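Local coordinates for suppressor protein MPT5 (PDB 5BZ1), which binds the 3'-UTR of target mRNAs through its Pumilio-repeat domain and regulates their expression after transcription, including negative regulation of HO, at residues Asp162-Val165 / Asn169-Thr172. Residues are numbered along the deposited sequence; the frame is centred on the assembly and turned at random.
Sequences DAIV and NIIT
Asn169 meets Ala163 through its side-chain amide: ND2 donates to Ala163 O over 2.7 Å, with an N-H...O angle of 165°. The acceptor lies almost exactly in the amide plane of Asn169, and the donor lies in the carbonyl plane of Ala163, so one N-H is aimed squarely at that oxygen. Chi1 of -67° sets CG beside the backbone N of Asn169, which turns the amide back to the end of helix 158-165. A second polar link runs through one water, which donates to Ile164 O (2.7 Å) and accepts from Ile170 N (2.7 Å). Ile164 O and Ile170 N also stand 3.3 Å apart, but too bent for a direct bond, and the water fills that role. Apolar contact is confined to branch ends, Ile164 CG2 against Ile170 CD1 at 3.8 Å, and Leu183 of helix 179-189 touches both isoleucines. The nearest RNA atom is about 12 Å from the contact's nearest atom. A leucine at Asn169 would probably leave Ala163 O without this donor and the segments without their direct polar tie. The carbonyls of Ala163 and Ile164 each meet a donor, one direct and one water, bridging the three-residue connection between successive helices of the Pumilio-repeat scaffold.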
ATOM      1  N   ASP A 162      13.132  -7.834  -1.287  1.00 30.63           N
ATOM      2  CA  ASP A 162      13.935  -8.454  -2.342  1.00 33.40           C
ATOM      3  C   ASP A 162      13.118  -8.745  -3.602  1.00 33.56           C
ATOM      4  O   ASP A 162      13.573  -8.508  -4.721  1.00 38.12           O
ATOM      5  CB  ASP A 162      14.581  -9.751  -1.843  1.00 40.05           C
ATOM      6  CG  ASP A 162      15.700  -9.507  -0.844  1.00 45.07           C
ATOM      7  OD1 ASP A 162      16.089  -8.336  -0.650  1.00 42.82           O
ATOM      8  OD2 ASP A 162      16.196 -10.496  -0.261  1.00 48.14           O
ATOM      9  N   ALA A 163      11.910  -9.265  -3.414  1.00 27.86           N
ATOM     10  CA  ALA A 163      11.030  -9.588  -4.532  1.00 34.18           C
ATOM     11  C   ALA A 163      10.597  -8.338  -5.297  1.00 34.45           C
ATOM     12  O   ALA A 163      10.538  -8.336  -6.526  1.00 34.65           O
ATOM     13  CB  ALA A 163       9.816 -10.338  -4.038  1.00 31.00           C
ATOM     14  N   ILE A 164      10.285  -7.282  -4.554  1.00 33.41           N
ATOM     15  CA  ILE A 164       9.797  -6.035  -5.132  1.00 30.18           C
ATOM     16  C   ILE A 164      10.842  -5.334  -5.994  1.00 29.85           C
ATOM     17  O   ILE A 164      10.537  -4.885  -7.102  1.00 34.30           O
ATOM     18  CB  ILE A 164       9.312  -5.072  -4.032  1.00 31.94           C
ATOM     19  CG1 ILE A 164       8.056  -5.626  -3.366  1.00 31.28           C
ATOM     20  CG2 ILE A 164       9.023  -3.688  -4.596  1.00 36.21           C
ATOM     21  CD1 ILE A 164       7.618  -4.847  -2.161  1.00 25.73           C
ATOM     22  N   VAL A 165      12.069  -5.239  -5.490  1.00 27.47           N
ATOM     23  CA  VAL A 165      13.112  -4.475  -6.178  1.00 35.31           C
ATOM     24  C   VAL A 165      13.822  -5.257  -7.283  1.00 39.14           C
ATOM     25  O   VAL A 165      14.643  -4.697  -8.012  1.00 43.32           O
ATOM     26  CB  VAL A 165      14.169  -3.915  -5.195  1.00 35.49           C
ATOM     27  CG1 VAL A 165      13.498  -3.145  -4.073  1.00 32.66           C
ATOM     28  CG2 VAL A 165      15.029  -5.044  -4.629  1.00 29.60           C
ATOM     29  N   ASN A 169       9.860  -5.943 -11.184  1.00 37.08           N
ATOM     30  CA  ASN A 169       8.755  -6.432 -10.369  1.00 32.82           C
ATOM     31  C   ASN A 169       7.918  -5.307  -9.750  1.00 33.55           C
ATOM     32  O   ASN A 169       6.763  -5.522  -9.387  1.00 29.97           O
ATOM     33  CB  ASN A 169       9.262  -7.380  -9.274  1.00 30.14           C
ATOM     34  CG  ASN A 169       9.825  -8.679  -9.832  1.00 33.01           C
ATOM     35  OD1 ASN A 169       9.673  -8.979 -11.014  1.00 36.53           O
ATOM     36  ND2 ASN A 169      10.466  -9.462  -8.972  1.00 31.96           N
ATOM     37  N   ILE A 170       8.500  -4.116  -9.622  1.00 29.65           N
ATOM     38  CA  ILE A 170       7.757  -2.970  -9.097  1.00 24.64           C
ATOM     39  C   ILE A 170       6.531  -2.676  -9.968  1.00 25.08           C
ATOM     40  O   ILE A 170       5.483  -2.271  -9.462  1.00 29.96           O
ATOM     41  CB  ILE A 170       8.646  -1.705  -8.947  1.00 28.70           C
ATOM     42  CG1 ILE A 170       7.887  -0.590  -8.223  1.00 29.00           C
ATOM     43  CG2 ILE A 170       9.141  -1.202 -10.300  1.00 23.91           C
ATOM     44  CD1 ILE A 170       7.454  -0.967  -6.817  1.00 34.37           C
ATOM     45  N   ILE A 171       6.659  -2.914 -11.273  1.00 27.73           N
ATOM     46  CA  ILE A 171       5.542  -2.760 -12.198  1.00 31.07           C
ATOM     47  C   ILE A 171       4.491  -3.848 -11.953  1.00 32.77           C
ATOM     48  O   ILE A 171       3.310  -3.555 -11.738  1.00 30.65           O
ATOM     49  CB  ILE A 171       6.011  -2.834 -13.661  1.00 35.70           C
ATOM     50  CG1 ILE A 171       7.023  -1.729 -13.961  1.00 35.45           C
ATOM     51  CG2 ILE A 171       4.821  -2.725 -14.612  1.00 35.56           C
ATOM     52  CD1 ILE A 171       6.390  -0.360 -14.091  1.00 40.36           C
ATOM     53  N   THR A 172       4.937  -5.101 -11.988  1.00 27.62           N
ATOM     54  CA  THR A 172       4.065  -6.260 -11.799  1.00 32.88           C
ATOM     55  C   THR A 172       3.189  -6.114 -10.553  1.00 29.56           C
ATOM     56  O   THR A 172       2.015  -6.483 -10.558  1.00 32.53           O
ATOM     57  CB  THR A 172       4.886  -7.559 -11.686  1.00 35.53           C
ATOM     58  OG1 THR A 172       5.833  -7.624 -12.759  1.00 36.49           O
ATOM     59  CG2 THR A 172       3.974  -8.786 -11.731  1.00 36.40           C
TER
HETATM   60  O   HOH W   1      11.214  -3.723  -9.475  1.00 35.21           O